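Local coordinates for antigen 43 (Escherichia coli, PDB 4KH3), which mediates bacterial clumping through self-association of its extended alpha domain, a process linked to aggregation and biofilm formation, at residues A[156-161]-A[175-180]; A[193-198]-A[209-214]. One frame throughout, in Å; residues are numbered along the deposited sequence. Where two conformers were deposited one is given.

Interactions 1 and 2 follow one another in series along the chain, the first closing before the second opens, and their centres lie about 10 Å apart. Each joins two parallel strands from successive turns of a beta-helix, and strands 173-176 and 192-195, one from each contact, are neighbours on the same face. Ile176 binds them: its N and O both make probable backbone hydrogen bonds to 193-198, at Thr194 O and His196 N. A row of inward glutamines also runs from turn to turn. Repeated turns of this kind build the long, curved alpha domain, whose surface is presumably available for self-association.

Interaction 1 of 2, residues A[156-161]-A[175-180]; sequences GQMVGG and VIWSSG
Met158 and Val159 pair with Val175 and Ile176 in parallel register, and the backbone carries the polar part of the contact. Val175 N donates to Gln157 O at 2.9 Å, and Val159 N to Val175 O at 2.8 Å, both close to straight. The ladder ends with Trp177 N bonding Val159 O at 2.9 Å, more bent at 141° and with the donor tilted out of the carbonyl plane. There 175-180 folds into a type I turn, closed by Gly180 N on Trp177 O, and Gly180 CA tucks in beside the carbonyls of Val159, Gly160 and Gly161, 3.4 Å from Val159 O. This is a coil-to-coil step of a right-handed parallel beta-helix, the strands stacking along the helix axis and the turn following directly.

Apolar packing falls on both faces. Met158 CG lies anti to its carbonyl carbon (chi1 -50°), and further bends along the chain lay SD against Val175 CB, 3.5 Å away, with CE beside CG2 of the same valine. Trp177 was modelled in two conformers, so its side-chain contacts are less certain; in one, the ring runs over Val175 CG1, while Met158 CB meets its edge and SD approaches obliquely. On the other face Val159 CB looks across at Ile176 CG1, 4.4 Å off. A water bridges Gly161 O and Ser179 O, donating to both.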
loop_
_atom_site.group_PDB
_atom_site.type_symbol
_atom_site.label_atom_id
_atom_site.label_comp_id
_atom_site.label_asym_id
_atom_site.label_seq_id
_atom_site.Cartn_x
_atom_site.Cartn_y
_atom_site.Cartn_z
ATOM N N GLY A 156 -9.792 -18.991 6.753
ATOM C CA GLY A 156 -8.395 -18.952 6.361
ATOM C C GLY A 156 -7.582 -19.778 7.342
ATOM O O GLY A 156 -8.070 -20.779 7.874
ATOM N N GLN A 157 -6.341 -19.374 7.586
ATOM C CA GLN A 157 -5.493 -20.094 8.527
ATOM C C GLN A 157 -5.109 -19.173 9.663
ATOM O O GLN A 157 -4.654 -18.058 9.423
ATOM C CB GLN A 157 -4.223 -20.581 7.832
ATOM C CG GLN A 157 -3.286 -21.418 8.696
ATOM C CD GLN A 157 -2.006 -21.780 7.956
ATOM O OE1 GLN A 157 -1.306 -20.901 7.446
ATOM N NE2 GLN A 157 -1.702 -23.076 7.882
ATOM N N MET A 158 -5.296 -19.637 10.897
ATOM C CA MET A 158 -4.823 -18.897 12.065
ATOM C C MET A 158 -3.672 -19.634 12.698
ATOM O O MET A 158 -3.750 -20.842 12.939
ATOM C CB MET A 158 -5.932 -18.731 13.095
ATOM C CG MET A 158 -7.218 -18.206 12.491
ATOM S SD MET A 158 -7.256 -16.467 11.986
ATOM C CE MET A 158 -7.696 -16.639 10.247
ATOM N N VAL A 159 -2.608 -18.903 12.994
ATOM C CA VAL A 159 -1.409 -19.525 13.504
ATOM C C VAL A 159 -1.083 -19.071 14.919
ATOM O O VAL A 159 -0.585 -17.962 15.134
ATOM C CB VAL A 159 -0.204 -19.239 12.594
ATOM C CG1 VAL A 159 0.958 -20.157 12.963
ATOM C CG2 VAL A 159 -0.589 -19.397 11.133
ATOM N N GLY A 160 -1.350 -19.951 15.876
ATOM C CA GLY A 160 -0.947 -19.737 17.248
ATOM C C GLY A 160 0.246 -20.607 17.546
ATOM O O GLY A 160 1.043 -20.307 18.442
ATOM N N GLY A 161 0.369 -21.687 16.776
ATOM C CA GLY A 161 1.527 -22.560 16.836
ATOM C C GLY A 161 2.501 -22.279 15.703
ATOM O O GLY A 161 3.043 -21.187 15.596
ATOM N N VAL A 175 -3.441 -15.430 9.454
ATOM C CA VAL A 175 -3.230 -14.551 10.583
ATOM C C VAL A 175 -2.267 -15.226 11.537
ATOM O O VAL A 175 -2.499 -16.352 11.959
ATOM C CB VAL A 175 -4.544 -14.274 11.327
ATOM C CG1 VAL A 175 -4.300 -13.339 12.499
ATOM C CG2 VAL A 175 -5.566 -13.696 10.379
ATOM N N ILE A 176 -1.178 -14.554 11.877
ATOM C CA ILE A 176 -0.257 -15.100 12.864
ATOM C C ILE A 176 -0.477 -14.404 14.191
ATOM O O ILE A 176 -0.151 -13.231 14.338
ATOM C CB ILE A 176 1.199 -14.903 12.452
ATOM C CG1 ILE A 176 1.437 -15.502 11.062
ATOM C CG2 ILE A 176 2.108 -15.564 13.462
ATOM C CD1 ILE A 176 2.717 -15.052 10.433
ATOM N N TRP A 177 -1.027 -15.123 15.161
ATOM C CA TRP A 177 -1.249 -14.541 16.473
ATOM C C TRP A 177 0.097 -14.283 17.125
ATOM O O TRP A 177 1.109 -14.830 16.688
ATOM C CB TRP A 177 -2.154 -15.445 17.315
ATOM C CG TRP A 177 -3.458 -15.684 16.617
ATOM C CD1 TRP A 177 -3.920 -16.868 16.108
ATOM C CD2 TRP A 177 -4.446 -14.698 16.296
ATOM N NE1 TRP A 177 -5.144 -16.682 15.505
ATOM C CE2 TRP A 177 -5.491 -15.356 15.613
ATOM C CE3 TRP A 177 -4.557 -13.319 16.530
ATOM C CZ2 TRP A 177 -6.629 -14.687 15.165
ATOM C CZ3 TRP A 177 -5.686 -12.653 16.079
ATOM C CH2 TRP A 177 -6.705 -13.337 15.405
ATOM N N SER A 178 0.114 -13.436 18.149
ATOM C CA SER A 178 1.368 -12.985 18.769
ATOM C C SER A 178 2.291 -14.124 19.212
ATOM O O SER A 178 3.512 -13.983 19.214
ATOM C CB SER A 178 1.078 -12.063 19.952
ATOM O OG SER A 178 0.449 -12.782 20.993
ATOM N N SER A 179 1.707 -15.257 19.569
ATOM C CA SER A 179 2.502 -16.408 19.993
ATOM C C SER A 179 2.922 -17.261 18.802
ATOM O O SER A 179 3.749 -18.155 18.934
ATOM C CB SER A 179 1.673 -17.283 20.928
ATOM O OG SER A 179 0.517 -17.763 20.247
ATOM N N GLY A 180 2.314 -17.008 17.649
ATOM C CA GLY A 180 2.493 -17.876 16.503
ATOM C C GLY A 180 3.744 -17.605 15.683
ATOM O O GLY A 180 4.383 -16.548 15.782
HETATM O O HOH W 1 5.162 -20.163 17.748
#

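Interaction 2 of 2, residues A[193-198]-A[209-214]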
loop_
_atom_site.group_PDB
_atom_site.type_symbol
_atom_site.label_atom_id
_atom_site.label_comp_id
_atom_site.label_asym_id
_atom_site.label_seq_id
_atom_site.Cartn_x
_atom_site.Cartn_y
_atom_site.Cartn_z
ATOM N N GLN A 193 -1.092 -11.888 4.558
ATOM C CA GLN A 193 -0.662 -12.411 5.841
ATOM C C GLN A 193 -0.591 -11.249 6.835
ATOM O O GLN A 193 -0.014 -10.197 6.546
ATOM C CB GLN A 193 0.697 -13.063 5.703
ATOM C CG GLN A 193 1.370 -13.443 6.987
ATOM C CD GLN A 193 2.817 -13.835 6.743
ATOM O OE1 GLN A 193 3.633 -13.006 6.333
ATOM N NE2 GLN A 193 3.133 -15.103 6.967
ATOM N N THR A 194 -1.216 -11.444 7.988
ATOM C CA THR A 194 -1.260 -10.456 9.037
ATOM C C THR A 194 -0.386 -11.002 10.137
ATOM O O THR A 194 -0.605 -12.116 10.603
ATOM C CB THR A 194 -2.684 -10.313 9.594
ATOM O OG1 THR A 194 -3.585 -10.028 8.523
ATOM C CG2 THR A 194 -2.748 -9.198 10.615
ATOM N N VAL A 195 0.599 -10.223 10.559
ATOM C CA VAL A 195 1.582 -10.707 11.515
ATOM C C VAL A 195 1.487 -10.021 12.880
ATOM O O VAL A 195 1.895 -8.876 13.026
ATOM C CB VAL A 195 3.004 -10.496 10.978
ATOM C CG1 VAL A 195 4.029 -11.058 11.950
ATOM C CG2 VAL A 195 3.146 -11.122 9.587
ATOM N N HIS A 196 0.961 -10.725 13.877
ATOM C CA HIS A 196 1.077 -10.270 15.258
ATOM C C HIS A 196 2.232 -10.986 15.925
ATOM O O HIS A 196 2.790 -10.490 16.904
ATOM C CB HIS A 196 -0.200 -10.541 16.042
ATOM C CG HIS A 196 -1.421 -9.957 15.419
ATOM N ND1 HIS A 196 -1.789 -8.639 15.597
ATOM C CD2 HIS A 196 -2.362 -10.504 14.611
ATOM C CE1 HIS A 196 -2.901 -8.403 14.927
ATOM N NE2 HIS A 196 -3.272 -9.518 14.321
ATOM N N GLY A 197 2.580 -12.159 15.395
ATOM C CA GLY A 197 3.651 -12.966 15.955
ATOM C C GLY A 197 4.931 -12.817 15.159
ATOM O O GLY A 197 5.417 -11.699 14.971
ATOM N N GLU A 198 5.463 -13.943 14.679
ATOM C CA GLU A 198 6.656 -13.942 13.837
ATOM C C GLU A 198 6.416 -14.527 12.437
ATOM O O GLU A 198 5.771 -15.574 12.282
ATOM C CB GLU A 198 7.786 -14.737 14.508
ATOM C CG GLU A 198 8.188 -14.267 15.890
ATOM C CD GLU A 198 9.539 -13.584 15.904
ATOM O OE1 GLU A 198 10.183 -13.509 14.830
ATOM O OE2 GLU A 198 9.956 -13.125 16.992
ATOM N N GLN A 209 1.866 -8.494 2.984
ATOM C CA GLN A 209 2.148 -8.854 4.360
ATOM C C GLN A 209 2.009 -7.618 5.252
ATOM O O GLN A 209 2.647 -6.581 5.010
ATOM C CB GLN A 209 3.542 -9.451 4.491
ATOM C CG GLN A 209 3.929 -9.725 5.929
ATOM C CD GLN A 209 5.394 -10.077 6.090
ATOM O OE1 GLN A 209 6.278 -9.243 5.872
ATOM N NE2 GLN A 209 5.654 -11.314 6.470
ATOM N N TYR A 210 1.154 -7.732 6.265
ATOM C CA TYR A 210 0.905 -6.651 7.210
ATOM C C TYR A 210 1.470 -7.026 8.572
ATOM O O TYR A 210 1.026 -7.977 9.218
ATOM C CB TYR A 210 -0.589 -6.366 7.351
ATOM C CG TYR A 210 -1.311 -6.154 6.046
ATOM C CD1 TYR A 210 -1.334 -4.915 5.440
ATOM C CD2 TYR A 210 -2.001 -7.189 5.439
ATOM C CE1 TYR A 210 -2.009 -4.709 4.254
ATOM C CE2 TYR A 210 -2.685 -6.998 4.252
ATOM C CZ TYR A 210 -2.679 -5.755 3.659
ATOM O OH TYR A 210 -3.347 -5.549 2.463
ATOM N N VAL A 211 2.466 -6.267 8.998
ATOM C CA VAL A 211 3.106 -6.506 10.268
ATOM C C VAL A 211 2.534 -5.521 11.266
ATOM O O VAL A 211 2.759 -4.309 11.169
ATOM C CB VAL A 211 4.611 -6.313 10.164
ATOM C CG1 VAL A 211 5.267 -6.630 11.503
ATOM C CG2 VAL A 211 5.161 -7.191 9.025
ATOM N N HIS A 212 1.768 -6.055 12.207
ATOM C CA HIS A 212 1.113 -5.245 13.211
ATOM C C HIS A 212 2.019 -4.977 14.407
ATOM O O HIS A 212 3.112 -5.538 14.520
ATOM C CB HIS A 212 -0.192 -5.912 13.646
ATOM C CG HIS A 212 -1.278 -5.811 12.624
ATOM N ND1 HIS A 212 -2.507 -5.247 12.892
ATOM C CD2 HIS A 212 -1.311 -6.171 11.319
ATOM C CE1 HIS A 212 -3.253 -5.281 11.804
ATOM N NE2 HIS A 212 -2.552 -5.838 10.834
ATOM N N ASN A 213 1.554 -4.081 15.270
ATOM C CA ASN A 213 2.213 -3.749 16.523
ATOM C C ASN A 213 2.633 -5.012 17.292
ATOM O O ASN A 213 1.813 -5.897 17.549
ATOM C CB ASN A 213 1.249 -2.886 17.353
ATOM C CG ASN A 213 1.803 -2.523 18.709
ATOM O OD1 ASN A 213 3.008 -2.344 18.878
ATOM N ND2 ASN A 213 0.921 -2.414 19.690
ATOM N N GLY A 214 3.916 -5.104 17.629
ATOM C CA GLY A 214 4.447 -6.264 18.323
ATOM C C GLY A 214 4.803 -7.431 17.405
ATOM O O GLY A 214 5.374 -8.434 17.845
HETATM O O HOH W 2 1.833 -8.602 18.665
HETATM O O HOH W 3 -0.630 -6.583 16.892
HETATM O O HOH W 4 7.097 -10.446 17.441
#
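Gln193 and Gln209 repeat one another's torsions: in each, CG is anti to the backbone N (chi1 170° in Gln193) and the chain runs on extended, so the two side chains run alongside in the same direction. Their amide planes, 16° apart, meet laterally, the NE2 side of Gln209 against OE1 of Gln193, with Gln209 NE2 donating a hydrogen bond to Gln193 OE1 at 2.6 Å. This is a rung of a glutamine ladder inside the parallel beta-helix: Gln193 NE2 bonds Gln174 on one side, and Gln209 OE1 is taken up by Thr220 and, weakly, by Gln228. Buried amides are thus satisfied turn by turn.

The backbones run in plain parallel register. Tyr210 N bonds Gln193 O and Val195 N bonds Tyr210 O, each at 2.7 Å, and His212 N closes the series on Val195 O. Val195 CG2 lies 4.0 Å from Gln209 CG, adding an apolar contact to the glutamine face.

On the opposite face, Thr194 CG2, placed anti to its own backbone N, presses on His212, 3.4 Å from NE2. The His196 and His212 rings form an oblique pair, with centroids 4.8 Å apart and planes turned by 51°; a positive charge on one would probably disfavour a charge on the other. Past the strand ends, waters tie the two loops together. One donates to both His196 O and Asn213 O; a second lies in the plane of the His196 ring, 2.7 Å from ND1, and donates to Asn213 O.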